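Local coordinates for putative rRNA methyltransferase (Sorangium cellulosum, PDB 4RWZ), which probably methylates 16S ribosomal RNA, using S-adenosylmethionine as methyl donor, and so confers resistance to aminoglycoside antibiotics, at residues Met61-Ser65 against Leu81-Ala85; Gly175-Ser181 against Leu208-Ile214. One frame throughout, in Å; residues are numbered along the deposited sequence.

How the contacts relate
Both contacts belong to one Rossmann-like methyltransferase sheet, and illustrate how such a sheet is finished at its two ends. After the small antiparallel pair 2-5 and 8-11 and helix 14-21, the chain lays down strands 26-31 and 49-55; contact 1 then closes a loop of 15 residues as helix 62-68 packs on strand 80-84, outermost of that sheet, completing a beta-alpha-beta unit. The chain returns through strands 98-104 and 133-139 and helix 160-172 before contact 2 pairs strand 176-183 with strand 207-213 across 26 residues, mostly absent from the model. Contact 1 and contact 2 follow in series, neither nested nor crossed, their centres about 27 Å apart on opposite sides of the chain's centre.

Contact 1. Residues Met61-Ser65 against Leu81-Ala85; sequences MREVS and LFVVA
The ring of Phe82 lies under Val64, whose CG1 stands 3.7 Å from the ring centroid and 14° off its normal, a CH-pi contact over the face. This is the helix-on-strand packing of a beta-alpha-beta unit in a Rossmann-like methyltransferase: helix 62-68 rests on strand 80-84, outermost of the main sheet. Met61 occupies the N-cap, and Arg62 to Ser65 form the first helical turn; Leu81 to Val84 are extended, with Phe82 (chi1 m) projecting toward the helix and Leu81 and Val83 away. The closest CA atoms are those of Ser65 and Phe82, 6.1 Å apart. Val64 CG2 also meets Phe82 CZ at 3.5 Å. Met61 (m, t, m) reaches along the strand: its SD lies at the ring edge, 5.2 Å from the centroid of Phe82, a Met-aromatic contact, and its CE ends 3.4 Å from Val83 O and 3.9 Å from Val84 CG2. Tyr40 and Val39 of helix 37-45 extend this apolar layer, and the Phe82 backbone hydrogen-bonds to Gln4 of strand 2-5. Ser65 sets its CB 3.7 Å from Phe82 CD2, while its chi1 of 64° turns the hydroxyl back into the turn, where Ser65 OG donates to Met61 O at 2.8 Å.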
loop_
_atom_site.group_PDB
_atom_site.type_symbol
_atom_site.label_atom_id
_atom_site.label_comp_id
_atom_site.label_asym_id
_atom_site.label_seq_id
_atom_site.Cartn_x
_atom_site.Cartn_y
_atom_site.Cartn_z
ATOM N N MET A 61 -0.037 -4.012 -14.155
ATOM C CA MET A 61 -0.319 -5.276 -13.421
ATOM C C MET A 61 -0.860 -6.354 -14.371
ATOM O O MET A 61 -1.256 -7.413 -13.922
ATOM C CB MET A 61 -1.357 -5.027 -12.319
ATOM C CG MET A 61 -0.854 -4.034 -11.301
ATOM S SD MET A 61 -2.046 -3.664 -9.991
ATOM C CE MET A 61 -3.300 -2.813 -10.975
ATOM N N ARG A 62 -0.869 -6.090 -15.666
ATOM C CA ARG A 62 -1.474 -7.041 -16.625
ATOM C C ARG A 62 -0.832 -8.417 -16.469
ATOM O O ARG A 62 -1.514 -9.447 -16.355
ATOM C CB ARG A 62 -1.265 -6.562 -18.056
ATOM C CG ARG A 62 -1.732 -7.630 -19.086
ATOM C CD ARG A 62 -1.133 -7.402 -20.484
ATOM N NE ARG A 62 0.329 -7.545 -20.484
ATOM C CZ ARG A 62 0.982 -8.711 -20.364
ATOM N NH1 ARG A 62 0.333 -9.876 -20.205
ATOM N NH2 ARG A 62 2.307 -8.714 -20.387
ATOM N N GLU A 63 0.489 -8.417 -16.494
ATOM C CA GLU A 63 1.214 -9.686 -16.530
ATOM C C GLU A 63 1.043 -10.517 -15.273
ATOM O O GLU A 63 0.740 -11.757 -15.291
ATOM C CB GLU A 63 2.699 -9.432 -16.798
ATOM C CG GLU A 63 3.516 -10.726 -16.645
ATOM C CD GLU A 63 5.043 -10.519 -16.835
ATOM O OE1 GLU A 63 5.479 -9.467 -17.354
ATOM O OE2 GLU A 63 5.792 -11.421 -16.429
ATOM N N VAL A 64 1.328 -9.873 -14.152
ATOM C CA VAL A 64 1.217 -10.573 -12.881
ATOM C C VAL A 64 -0.204 -10.992 -12.573
ATOM O O VAL A 64 -0.399 -12.060 -11.985
ATOM C CB VAL A 64 1.768 -9.716 -11.672
ATOM C CG1 VAL A 64 0.851 -8.539 -11.379
ATOM C CG2 VAL A 64 1.852 -10.586 -10.433
ATOM N N SER A 65 -1.198 -10.145 -12.938
ATOM C CA SER A 65 -2.587 -10.499 -12.589
ATOM C C SER A 65 -3.071 -11.698 -13.468
ATOM O O SER A 65 -3.809 -12.532 -12.988
ATOM C CB SER A 65 -3.553 -9.303 -12.716
ATOM O OG SER A 65 -3.656 -8.836 -14.047
ATOM N N LEU A 81 -4.495 -10.617 -5.386
ATOM C CA LEU A 81 -5.476 -9.825 -6.122
ATOM C C LEU A 81 -4.830 -8.513 -6.544
ATOM O O LEU A 81 -4.055 -7.932 -5.767
ATOM C CB LEU A 81 -6.681 -9.483 -5.224
ATOM C CG LEU A 81 -7.869 -8.802 -5.938
ATOM C CD1 LEU A 81 -8.492 -9.804 -6.917
ATOM C CD2 LEU A 81 -8.859 -8.354 -4.841
ATOM N N PHE A 82 -5.181 -8.028 -7.746
ATOM C CA PHE A 82 -4.647 -6.741 -8.266
ATOM C C PHE A 82 -5.762 -5.765 -8.588
ATOM O O PHE A 82 -6.673 -6.120 -9.311
ATOM C CB PHE A 82 -3.759 -7.024 -9.487
ATOM C CG PHE A 82 -2.578 -7.858 -9.055
ATOM C CD1 PHE A 82 -1.472 -7.249 -8.470
ATOM C CD2 PHE A 82 -2.651 -9.229 -9.121
ATOM C CE1 PHE A 82 -0.427 -8.029 -7.967
ATOM C CE2 PHE A 82 -1.612 -10.028 -8.613
ATOM C CZ PHE A 82 -0.486 -9.405 -8.075
ATOM N N VAL A 83 -5.676 -4.568 -8.016
ATOM C CA VAL A 83 -6.758 -3.585 -7.986
ATOM C C VAL A 83 -6.285 -2.274 -8.601
ATOM O O VAL A 83 -5.178 -1.819 -8.333
ATOM C CB VAL A 83 -7.185 -3.347 -6.512
ATOM C CG1 VAL A 83 -8.140 -2.130 -6.365
ATOM C CG2 VAL A 83 -7.838 -4.661 -5.999
ATOM N N VAL A 84 -7.106 -1.679 -9.448
ATOM C CA VAL A 84 -6.712 -0.441 -10.077
ATOM C C VAL A 84 -7.298 0.759 -9.310
ATOM O O VAL A 84 -8.534 0.972 -9.295
ATOM C CB VAL A 84 -7.241 -0.374 -11.565
ATOM C CG1 VAL A 84 -6.740 0.867 -12.207
ATOM C CG2 VAL A 84 -6.748 -1.620 -12.327
ATOM N N ALA A 85 -6.423 1.551 -8.696
ATOM C CA ALA A 85 -6.864 2.736 -7.933
ATOM C C ALA A 85 -5.669 3.643 -7.644
ATOM O O ALA A 85 -4.524 3.204 -7.584
ATOM C CB ALA A 85 -7.540 2.328 -6.620
#

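Contact 2. Residues Gly175-Ser181 against Leu208-Ile214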
loop_
_atom_site.group_PDB
_atom_site.type_symbol
_atom_site.label_atom_id
_atom_site.label_comp_id
_atom_site.label_asym_id
_atom_site.label_seq_id
_atom_site.Cartn_x
_atom_site.Cartn_y
_atom_site.Cartn_z
ATOM N N GLY A 175 -4.357 9.032 12.939
ATOM C CA GLY A 175 -4.691 7.708 13.439
ATOM C C GLY A 175 -3.566 6.666 13.431
ATOM O O GLY A 175 -3.828 5.453 13.538
ATOM N N PHE A 176 -2.311 7.125 13.365
ATOM C CA PHE A 176 -1.138 6.233 13.351
ATOM C C PHE A 176 -0.174 6.599 14.451
ATOM O O PHE A 176 0.052 7.786 14.697
ATOM C CB PHE A 176 -0.345 6.400 12.025
ATOM C CG PHE A 176 -0.930 5.660 10.834
ATOM C CD1 PHE A 176 -0.948 4.272 10.805
ATOM C CD2 PHE A 176 -1.407 6.374 9.714
ATOM C CE1 PHE A 176 -1.447 3.590 9.699
ATOM C CE2 PHE A 176 -1.870 5.692 8.571
ATOM C CZ PHE A 176 -1.903 4.298 8.587
ATOM N N GLU A 177 0.448 5.590 15.045
ATOM C CA GLU A 177 1.539 5.813 15.989
ATOM C C GLU A 177 2.839 5.312 15.378
ATOM O O GLU A 177 2.989 4.117 15.146
ATOM C CB GLU A 177 1.238 5.078 17.298
ATOM C CG GLU A 177 2.274 5.312 18.369
ATOM C CD GLU A 177 2.267 6.739 18.924
ATOM O OE1 GLU A 177 1.184 7.366 19.016
ATOM O OE2 GLU A 177 3.347 7.215 19.342
ATOM N N ILE A 178 3.772 6.213 15.083
ATOM C CA ILE A 178 5.057 5.780 14.495
ATOM C C ILE A 178 5.802 4.835 15.444
ATOM O O ILE A 178 5.908 5.102 16.633
ATOM C CB ILE A 178 5.969 6.989 14.157
ATOM C CG1 ILE A 178 5.314 7.803 13.022
ATOM C CG2 ILE A 178 7.353 6.520 13.735
ATOM C CD1 ILE A 178 6.145 8.977 12.489
ATOM N N ARG A 179 6.309 3.750 14.897
ATOM C CA ARG A 179 7.022 2.742 15.694
ATOM C C ARG A 179 8.490 2.745 15.402
ATOM O O ARG A 179 9.302 2.971 16.272
ATOM C CB ARG A 179 6.428 1.362 15.443
ATOM C CG ARG A 179 5.007 1.273 15.984
ATOM C CD ARG A 179 4.991 1.537 17.510
ATOM N NE ARG A 179 3.647 1.422 18.083
ATOM C CZ ARG A 179 3.321 1.810 19.313
ATOM N NH1 ARG A 179 4.231 2.364 20.100
ATOM N NH2 ARG A 179 2.076 1.673 19.744
ATOM N N THR A 180 8.843 2.475 14.170
ATOM C CA THR A 180 10.231 2.339 13.791
ATOM C C THR A 180 10.591 3.410 12.777
ATOM O O THR A 180 9.813 3.682 11.865
ATOM C CB THR A 180 10.424 0.945 13.139
ATOM O OG1 THR A 180 10.243 -0.058 14.144
ATOM C CG2 THR A 180 11.786 0.803 12.471
ATOM N N SER A 181 11.765 4.011 12.938
ATOM C CA SER A 181 12.315 4.879 11.894
ATOM C C SER A 181 13.829 4.574 11.838
ATOM O O SER A 181 14.564 4.942 12.743
ATOM C CB SER A 181 12.039 6.342 12.232
ATOM O OG SER A 181 12.546 7.237 11.257
ATOM N N LEU A 208 13.446 3.001 6.585
ATOM C CA LEU A 208 12.269 2.207 6.944
ATOM C C LEU A 208 11.456 2.979 7.953
ATOM O O LEU A 208 11.990 3.449 8.953
ATOM C CB LEU A 208 12.723 0.891 7.560
ATOM C CG LEU A 208 11.658 0.073 8.283
ATOM C CD1 LEU A 208 10.612 -0.497 7.323
ATOM C CD2 LEU A 208 12.371 -1.067 9.110
ATOM N N LEU A 209 10.179 3.207 7.657
ATOM C CA LEU A 209 9.349 3.934 8.595
ATOM C C LEU A 209 8.131 3.062 8.815
ATOM O O LEU A 209 7.532 2.623 7.845
ATOM C CB LEU A 209 8.924 5.276 7.979
ATOM C CG LEU A 209 8.000 6.194 8.781
ATOM C CD1 LEU A 209 8.737 6.643 10.032
ATOM C CD2 LEU A 209 7.636 7.389 7.879
ATOM N N THR A 210 7.760 2.778 10.053
ATOM C CA THR A 210 6.583 1.933 10.259
ATOM C C THR A 210 5.693 2.629 11.277
ATOM O O THR A 210 6.147 3.447 12.070
ATOM C CB THR A 210 6.909 0.487 10.795
ATOM O OG1 THR A 210 7.355 0.574 12.152
ATOM C CG2 THR A 210 7.952 -0.236 9.917
ATOM N N ALA A 211 4.393 2.372 11.213
ATOM C CA ALA A 211 3.510 2.935 12.208
ATOM C C ALA A 211 2.339 2.004 12.449
ATOM O O ALA A 211 1.969 1.204 11.576
ATOM C CB ALA A 211 3.003 4.335 11.754
ATOM N N GLU A 212 1.759 2.103 13.623
ATOM C CA GLU A 212 0.646 1.227 13.988
ATOM C C GLU A 212 -0.675 1.984 13.895
ATOM O O GLU A 212 -0.767 3.107 14.383
ATOM C CB GLU A 212 0.836 0.721 15.435
ATOM C CG GLU A 212 -0.311 -0.187 15.924
ATOM C CD GLU A 212 -0.106 -0.657 17.379
ATOM O OE1 GLU A 212 1.001 -0.490 17.904
ATOM O OE2 GLU A 212 -1.059 -1.151 18.002
ATOM N N ALA A 213 -1.696 1.358 13.320
ATOM C CA ALA A 213 -3.001 2.015 13.262
ATOM C C ALA A 213 -3.571 1.998 14.665
ATOM O O ALA A 213 -3.718 0.927 15.274
ATOM C CB ALA A 213 -3.923 1.283 12.302
ATOM N N ILE A 214 -3.871 3.181 15.186
ATOM C CA ILE A 214 -4.434 3.264 16.525
ATOM C C ILE A 214 -5.862 3.767 16.626
ATOM O O ILE A 214 -6.497 4.209 15.658
ATOM C CB ILE A 214 -3.526 4.137 17.457
ATOM C CG1 ILE A 214 -3.334 5.506 16.835
ATOM C CG2 ILE A 214 -2.184 3.410 17.746
ATOM C CD1 ILE A 214 -2.517 6.505 17.672
#
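Strands 176-181 and 208-213 run antiparallel, their axes 4.2 Å apart at closest approach with 144° between directions. Glu177 and Glu212 form a hydrogen-bonded pair, each N-to-O distance 2.8 Å, and Ile214 N gives a further bond to Gly175 O at 2.8 Å. A classic beta bulge then sets Arg179 and Thr180 opposite Thr210: Arg179 N donates to Thr210 O (2.8 Å), Thr210 N to Thr180 O (2.9 Å), and Thr180 N to Thr210 OG1 (3.1 Å). Gly175, with positive phi, ends helix 160-172 in a Schellman motif. Phe176, Ile178, Leu209 and Ala211 share one face; Phe176 CB meets Ala211 CB at 3.9 Å, and Tyr171 packs against Ile178 and Leu209. On the face of Glu212, its OE1 receives Arg179 NH2 at 3.0 Å, a salt bridge; Glu177, its CB on that face too, forms another with Arg172 of helix 160-172. This antiparallel pair at the sheet edge is thus largely apolar toward the helices, polar and charged on the opposite face.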